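Side-chain contacts in 373aa long hypothetical citrate synthase (Sulfolobus tokodaii, PDB 1VGP), which is a mainly helical protein of the citrate synthase family, built as an assembly of two subunits: residues L55-R58 against E59-N62; L61-F64 against Q65-R69; E181-A184 against S185-A188; A264-L267 against K268-A271. All coordinates share one frame; numbering follows the deposited sequence.

Interaction 1. Residues L55-R58 against E59-N62; sequences LPNR and EELN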
# COMPACT_ATOMS: atom_id res chain seq x y z
N LEU A 55 -1.47 29.89 -6.02
CA LEU A 55 -1.46 30.58 -4.74
C LEU A 55 -2.88 31.05 -4.45
O LEU A 55 -3.56 31.54 -5.34
CB LEU A 55 -0.52 31.78 -4.78
CG LEU A 55 0.96 31.49 -5.03
CD1 LEU A 55 1.66 32.77 -5.42
CD2 LEU A 55 1.60 30.88 -3.79
N PRO A 56 -3.34 30.88 -3.20
CA PRO A 56 -4.70 31.24 -2.78
C PRO A 56 -4.82 32.74 -2.54
O PRO A 56 -3.86 33.37 -2.10
CB PRO A 56 -4.88 30.45 -1.49
CG PRO A 56 -3.52 30.53 -0.89
CD PRO A 56 -2.56 30.36 -2.06
N ASN A 57 -5.98 33.32 -2.81
CA ASN A 57 -6.24 34.67 -2.31
C ASN A 57 -6.65 34.56 -0.85
O ASN A 57 -6.81 33.46 -0.33
CB ASN A 57 -7.34 35.36 -3.13
CG ASN A 57 -8.66 34.62 -3.08
OD1 ASN A 57 -9.15 34.27 -2.01
ND2 ASN A 57 -9.24 34.39 -4.25
N ARG A 58 -6.83 35.70 -0.19
CA ARG A 58 -7.04 35.71 1.25
C ARG A 58 -8.25 34.90 1.68
O ARG A 58 -8.25 34.29 2.76
CB ARG A 58 -7.17 37.15 1.75
CG ARG A 58 -6.09 37.56 2.73
CD ARG A 58 -5.64 38.99 2.48
NE ARG A 58 -4.63 39.43 3.45
CZ ARG A 58 -3.72 40.36 3.19
NH1 ARG A 58 -3.66 40.93 2.00
NH2 ARG A 58 -2.85 40.71 4.14
N GLU A 59 -9.29 34.88 0.85
CA GLU A 59 -10.51 34.15 1.19
C GLU A 59 -10.33 32.65 1.00
O GLU A 59 -10.80 31.85 1.81
CB GLU A 59 -11.68 34.64 0.33
CG GLU A 59 -11.79 36.15 0.27
CD GLU A 59 -13.20 36.62 -0.01
OE1 GLU A 59 -13.38 37.84 -0.23
OE2 GLU A 59 -14.12 35.78 -0.02
N GLU A 60 -9.64 32.27 -0.08
CA GLU A 60 -9.39 30.86 -0.34
C GLU A 60 -8.50 30.26 0.75
O GLU A 60 -8.83 29.22 1.32
CB GLU A 60 -8.74 30.69 -1.71
CG GLU A 60 -9.62 31.15 -2.85
CD GLU A 60 -8.90 31.15 -4.19
OE1 GLU A 60 -7.72 31.56 -4.23
OE2 GLU A 60 -9.53 30.74 -5.19
N LEU A 61 -7.38 30.91 1.05
CA LEU A 61 -6.50 30.43 2.10
C LEU A 61 -7.20 30.38 3.46
O LEU A 61 -6.94 29.50 4.28
CB LEU A 61 -5.25 31.31 2.22
CG LEU A 61 -4.27 30.91 3.33
CD1 LEU A 61 -3.69 29.54 3.02
CD2 LEU A 61 -3.17 31.93 3.46
N ASN A 62 -8.08 31.35 3.69
CA ASN A 62 -8.76 31.45 4.97
C ASN A 62 -9.69 30.25 5.12
O ASN A 62 -9.79 29.65 6.19
CB ASN A 62 -9.56 32.75 5.04
CG ASN A 62 -9.28 33.53 6.31
OD1 ASN A 62 -8.12 33.72 6.68
ND2 ASN A 62 -10.34 33.98 6.98
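Asn57 and Glu60 exchange hydrogen bonds across the first turn of helix 58-70, each side chain serving the backbone N-H of the other. Asn57 OD1 accepts from Glu60 N at 2.8 Å in a nearly straight bond, and a weak, strongly bent bond from Glu59 N also falls on that oxygen. In return Glu60 OE1 accepts from Asn57 N at 2.9 Å, met on the anti side of the carboxylate and only 17° out of its plane. Asn57 keeps CG between its backbone N and carbonyl carbon (chi1 60°), which folds the amide back over the helix start; there it stacks on the carboxylate of Glu60, the two planes 17° apart. The other carboxylate oxygen, Glu60 OE2, forms a salt bridge with Lys54, so each carboxylate oxygen has a partner of its own. Backbone acceptors are used as well: Leu61 N donates to Asn57 O at 3.0 Å, and Asn62 N to Arg58 O at 3.1 Å. Just before the cap, Pro56 O accepts from Arg373 of the second subunit, while the Pro56 ring lays CG against Leu61 CB at 3.6 Å. Reciprocal bonds between Asn57 and Glu60 make a capping box, and the apolar contact between the residue before the N-cap and the one four places after it adds a hydrophobic staple.

Interaction 2. Residues L61-F64 against Q65-R69; sequences LNWF and QEKLR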
# COMPACT_ATOMS: atom_id res chain seq x y z
N LEU A 61 -7.38 30.91 1.05
CA LEU A 61 -6.50 30.43 2.10
C LEU A 61 -7.20 30.38 3.46
O LEU A 61 -6.94 29.50 4.28
CB LEU A 61 -5.25 31.31 2.22
CG LEU A 61 -4.27 30.91 3.33
CD1 LEU A 61 -3.69 29.54 3.02
CD2 LEU A 61 -3.17 31.93 3.46
N ASN A 62 -8.08 31.35 3.69
CA ASN A 62 -8.76 31.45 4.97
C ASN A 62 -9.69 30.25 5.12
O ASN A 62 -9.79 29.65 6.19
CB ASN A 62 -9.56 32.75 5.04
CG ASN A 62 -9.28 33.53 6.31
OD1 ASN A 62 -8.12 33.72 6.68
ND2 ASN A 62 -10.34 33.98 6.98
N TRP A 63 -10.37 29.90 4.03
CA TRP A 63 -11.15 28.69 3.98
C TRP A 63 -10.26 27.48 4.20
O TRP A 63 -10.65 26.52 4.87
CB TRP A 63 -11.85 28.56 2.62
CG TRP A 63 -12.44 27.20 2.40
CD1 TRP A 63 -13.63 26.74 2.88
CD2 TRP A 63 -11.85 26.12 1.68
NE1 TRP A 63 -13.82 25.44 2.50
CE2 TRP A 63 -12.73 25.03 1.75
CE3 TRP A 63 -10.65 25.97 0.97
CZ2 TRP A 63 -12.47 23.80 1.16
CZ3 TRP A 63 -10.38 24.75 0.37
CH2 TRP A 63 -11.29 23.68 0.46
N PHE A 64 -9.07 27.52 3.62
CA PHE A 64 -8.22 26.34 3.54
C PHE A 64 -7.64 25.98 4.90
O PHE A 64 -7.70 24.84 5.33
CB PHE A 64 -7.09 26.55 2.54
CG PHE A 64 -6.17 25.37 2.43
CD1 PHE A 64 -6.57 24.22 1.77
CD2 PHE A 64 -4.91 25.40 3.02
CE1 PHE A 64 -5.73 23.11 1.71
CE2 PHE A 64 -4.06 24.30 2.96
CZ PHE A 64 -4.48 23.15 2.30
N GLN A 65 -7.07 26.97 5.58
CA GLN A 65 -6.52 26.71 6.90
C GLN A 65 -7.61 26.60 7.94
O GLN A 65 -7.35 26.26 9.08
CB GLN A 65 -5.51 27.79 7.29
CG GLN A 65 -6.01 29.21 7.14
CD GLN A 65 -4.87 30.21 7.02
OE1 GLN A 65 -5.05 31.40 7.30
NE2 GLN A 65 -3.70 29.74 6.61
N GLU A 66 -8.85 26.88 7.54
CA GLU A 66 -9.98 26.65 8.43
C GLU A 66 -10.25 25.15 8.49
O GLU A 66 -10.39 24.58 9.57
CB GLU A 66 -11.20 27.41 7.90
CG GLU A 66 -12.55 26.76 8.19
CD GLU A 66 -13.67 27.78 8.39
OE1 GLU A 66 -13.65 28.84 7.70
OE2 GLU A 66 -14.56 27.53 9.24
N LYS A 67 -10.31 24.51 7.33
CA LYS A 67 -10.49 23.07 7.26
C LYS A 67 -9.36 22.36 8.00
O LYS A 67 -9.56 21.30 8.61
CB LYS A 67 -10.51 22.61 5.79
CG LYS A 67 -11.81 22.89 5.04
CD LYS A 67 -13.01 22.19 5.69
CE LYS A 67 -14.03 21.76 4.65
NZ LYS A 67 -14.46 22.89 3.79
N LEU A 68 -8.18 22.97 7.96
CA LEU A 68 -6.96 22.32 8.41
C LEU A 68 -6.87 22.24 9.93
O LEU A 68 -6.31 21.28 10.47
CB LEU A 68 -5.74 23.06 7.87
CG LEU A 68 -5.02 22.51 6.64
CD1 LEU A 68 -3.78 23.36 6.37
CD2 LEU A 68 -4.62 21.07 6.88
N ARG A 69 -7.41 23.24 10.63
CA ARG A 69 -7.47 23.22 12.09
C ARG A 69 -8.72 22.49 12.57
O ARG A 69 -8.73 21.89 13.65
CB ARG A 69 -7.47 24.64 12.67
CG ARG A 69 -6.97 25.73 11.75
CD ARG A 69 -5.45 25.73 11.65
NE ARG A 69 -4.93 26.89 10.92
CZ ARG A 69 -4.97 28.14 11.37
NH1 ARG A 69 -5.66 28.44 12.47
NH2 ARG A 69 -4.31 29.10 10.72
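Trp63 and Lys67, one turn apart on helix 58-70, meet with the lysine chain folded over the indole. Lys67 CG sits 3.8 Å above one face of the Trp63 ring, displaced toward its rim. From there the chain bends at each of its later torsions, and the ammonium ends obliquely near NE1 and the neighbouring CE2 and CZ2 of the indole; NZ and NE1 are both donors, so their nearness is no hydrogen bond. Phe64 and Leu68 form the next pair, slanting across each other so that Phe64 CE2 meets Leu68 CD1 at 3.5 Å. In Gln65, CG stands between backbone N and carbonyl carbon (chi1 51°), which swings the amide back along the helix until NE2 lies 3.5 Å from Leu61 CG, an amide resting on an aliphatic branch. The same amide passes Asn62 loosely, with the two planes 50° apart. Beneath these side chains the helical ladder runs on, Gln65 N donating to Leu61 O at 2.8 Å and Lys67 N to Trp63 O at 3.2 Å. Phe64 and Leu68 both rest on Ile118 of helix 113-135, which Trp63 also reaches at Ile115. Helix 43-52 packs alongside as well: its Tyr48 makes an edge-to-face ring contact with Phe64, and its Tyr52 touches Trp63.

Interaction 3. Residues E181-A184 against S185-A188; sequences EMNA and STFA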
# COMPACT_ATOMS: atom_id res chain seq x y z
N GLU A 181 10.80 14.28 -6.46
CA GLU A 181 10.75 13.47 -7.68
C GLU A 181 9.91 12.19 -7.52
O GLU A 181 9.93 11.56 -6.45
CB GLU A 181 12.16 13.10 -8.16
CG GLU A 181 12.78 11.93 -7.42
CD GLU A 181 13.15 12.28 -5.99
OE1 GLU A 181 14.12 13.04 -5.80
OE2 GLU A 181 12.46 11.80 -5.05
N MET A 182 9.19 11.81 -8.57
CA MET A 182 8.47 10.54 -8.60
C MET A 182 9.33 9.44 -7.98
O MET A 182 10.50 9.31 -8.30
CB MET A 182 8.12 10.18 -10.04
CG MET A 182 7.30 8.90 -10.20
SD MET A 182 5.82 8.89 -9.17
CE MET A 182 4.97 10.32 -9.75
N ASN A 183 8.72 8.66 -7.09
CA ASN A 183 9.44 7.63 -6.36
C ASN A 183 8.53 6.48 -5.93
O ASN A 183 7.33 6.49 -6.19
CB ASN A 183 10.10 8.22 -5.11
CG ASN A 183 9.14 9.08 -4.31
OD1 ASN A 183 8.06 8.64 -3.90
ND2 ASN A 183 9.55 10.32 -4.07
N ALA A 184 9.13 5.50 -5.26
CA ALA A 184 8.41 4.30 -4.85
C ALA A 184 7.16 4.61 -4.05
O ALA A 184 6.11 4.02 -4.29
CB ALA A 184 9.33 3.40 -4.05
N SER A 185 7.25 5.54 -3.10
CA SER A 185 6.14 5.78 -2.19
C SER A 185 5.01 6.59 -2.83
O SER A 185 3.83 6.28 -2.66
CB SER A 185 6.63 6.47 -0.91
OG SER A 185 7.32 7.66 -1.20
N THR A 186 5.36 7.63 -3.58
CA THR A 186 4.36 8.40 -4.30
C THR A 186 3.70 7.50 -5.33
O THR A 186 2.50 7.62 -5.59
CB THR A 186 5.00 9.59 -5.03
OG1 THR A 186 5.65 10.42 -4.06
CG2 THR A 186 3.96 10.40 -5.77
N PHE A 187 4.48 6.60 -5.91
CA PHE A 187 3.97 5.72 -6.94
C PHE A 187 3.10 4.60 -6.34
O PHE A 187 2.08 4.21 -6.91
CB PHE A 187 5.15 5.12 -7.72
CG PHE A 187 4.74 4.29 -8.90
CD1 PHE A 187 5.15 2.96 -9.01
CD2 PHE A 187 3.96 4.84 -9.92
CE1 PHE A 187 4.80 2.19 -10.13
CE2 PHE A 187 3.59 4.08 -11.03
CZ PHE A 187 4.02 2.75 -11.14
N ALA A 188 3.50 4.09 -5.18
CA ALA A 188 2.70 3.09 -4.48
C ALA A 188 1.31 3.65 -4.22
O ALA A 188 0.31 2.96 -4.41
CB ALA A 188 3.37 2.68 -3.16
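The flat amide of Asn183 is approached by a hydroxyl from each side, as Ser185 OG and Thr186 OG1 both donate to OD1, each at 3.0 Å. Ser185 OG lies 49° out of the carbonyl plane on one face, and Thr186 OG1 35° out of it on the other. A third donor, Thr186 N, comes in nearly along the C=O axis at 2.9 Å, so three bonds grip a single buried oxygen. At the nitrogen end of the amide, ND2 makes a weak, long bond to Glu181 OE2. Asn183 is thereby the N-cap of helix 184-193, its CG turned between backbone N and carbonyl carbon (chi1 48°) to bring OD1 over the first turn. Outside the cap, Met182 SD packs at 4.1 Å from Phe187 CB, a hydrophobic staple from the residue before the N-cap, and the Met182 methyl CE leans on Thr186 CG2. The main chain closes its first turns as Phe187 N donates to Asn183 O at 2.9 Å and Ala188 N to Ala184 O at 2.8 Å. Trp339 of helix 327-346 touches both Ser185 and Thr186, while Pro355 of the second subunit packs on Met182 and Phe187.

Interaction 4. Residues A264-L267 against K268-A271; sequences ARIL and KQYA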
# COMPACT_ATOMS: atom_id res chain seq x y z
N ALA A 264 18.69 21.53 0.98
CA ALA A 264 19.78 21.54 1.95
C ALA A 264 20.31 22.95 2.16
O ALA A 264 20.58 23.36 3.30
CB ALA A 264 20.91 20.63 1.48
N ARG A 265 20.46 23.70 1.08
CA ARG A 265 20.97 25.06 1.19
C ARG A 265 20.04 25.88 2.08
O ARG A 265 20.48 26.61 2.96
CB ARG A 265 21.11 25.70 -0.19
CG ARG A 265 22.09 26.86 -0.21
CD ARG A 265 22.17 27.53 -1.58
NE ARG A 265 22.94 26.76 -2.56
CZ ARG A 265 24.21 26.39 -2.42
NH1 ARG A 265 24.88 26.61 -1.29
NH2 ARG A 265 24.83 25.79 -3.44
N ILE A 266 18.73 25.75 1.85
CA ILE A 266 17.75 26.49 2.62
C ILE A 266 17.72 26.03 4.07
O ILE A 266 17.65 26.85 4.98
CB ILE A 266 16.34 26.32 2.02
CG1 ILE A 266 16.30 26.91 0.60
CG2 ILE A 266 15.31 27.00 2.90
CD1 ILE A 266 14.99 26.68 -0.12
N LEU A 267 17.77 24.72 4.28
CA LEU A 267 17.64 24.15 5.62
C LEU A 267 18.88 24.42 6.48
O LEU A 267 18.79 24.48 7.71
CB LEU A 267 17.38 22.65 5.54
CG LEU A 267 16.83 22.00 6.81
CD1 LEU A 267 15.58 22.73 7.28
CD2 LEU A 267 16.51 20.55 6.55
N LYS A 268 20.03 24.58 5.83
CA LYS A 268 21.28 24.80 6.55
C LYS A 268 21.21 26.00 7.48
O LYS A 268 21.81 26.00 8.56
CB LYS A 268 22.44 24.99 5.57
CG LYS A 268 23.75 25.34 6.26
CD LYS A 268 24.90 25.42 5.27
CE LYS A 268 26.17 25.87 5.96
NZ LYS A 268 27.28 26.01 4.98
N GLN A 269 20.49 27.03 7.06
CA GLN A 269 20.45 28.26 7.85
C GLN A 269 19.76 27.99 9.18
O GLN A 269 20.14 28.55 10.20
CB GLN A 269 19.72 29.36 7.08
CG GLN A 269 18.21 29.11 6.90
CD GLN A 269 17.49 30.22 6.15
OE1 GLN A 269 17.22 31.30 6.70
NE2 GLN A 269 17.15 29.95 4.88
N TYR A 270 18.77 27.10 9.17
CA TYR A 270 18.00 26.80 10.39
C TYR A 270 18.70 25.77 11.27
O TYR A 270 18.59 25.81 12.49
CB TYR A 270 16.59 26.30 10.03
CG TYR A 270 15.74 27.33 9.32
CD1 TYR A 270 15.57 27.29 7.93
CD2 TYR A 270 15.17 28.40 10.02
CE1 TYR A 270 14.86 28.27 7.26
CE2 TYR A 270 14.46 29.39 9.35
CZ TYR A 270 14.31 29.33 7.98
OH TYR A 270 13.63 30.32 7.32
N ALA A 271 19.42 24.84 10.64
CA ALA A 271 20.25 23.91 11.39
C ALA A 271 21.23 24.74 12.22
O ALA A 271 21.34 24.59 13.43
CB ALA A 271 21.00 23.01 10.42
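Within helix 262-278, Gln269 turns back by three residues to Ile266 and binds a main-chain oxygen with its side-chain amide. Gln269 NE2 donates to Ile266 O at 3.1 Å, lying in the carbonyl plane on a lone pair, and the acceptor is only 14° out of the amide's own plane. What bends the chain back is its first torsion, which sets CG between backbone N and carbonyl carbon (chi1 68°); beyond CG the chain is extended and runs beside Ile266, pointing the same way. NE2 thereby comes within 4.0 Å of Ile266 CG2. The CG of Gln269 lies 3.3 Å above one face of the Tyr270 ring, toward its rim, while Leu267 O is at the ring's edge. Leu267 O also accepts from Ala271 N at 3.0 Å, with a weak second bond from Tyr270 N. Lys268 stretches out fully extended to a salt bridge with Glu293, and its backbone N donates to Ala264 O at 2.9 Å. Ile266 and Leu267 are buried against Val172 and Thr173 of helix 164-175, whereas Arg265 and Gln269 are exposed: the pattern of an amphipathic helix, its buried side packed among helices 34-40, 164-175 and 309-319.

Interactions 1 and 2 are consecutive stages of one helix, sharing Leu61 and Asn62 with centres about 9 Å apart: the first starts helix 58-70, the second beds it on its neighbours. Interaction 3 repeats the principle of interaction 1, an asparagine N-cap with a staple, but in the interior, with centres about 29 Å apart. Both also touch the second subunit, interaction 1 through the C-terminal residues of that chain. Interaction 4 has no partner in the other subunit and lies nearest to interaction 3, about 12 Å between nearest atoms. Together, 55-62 and 181-188 illustrate helix starts, while 61-69 and 264-271 illustrate side chains meeting along the body of a helix.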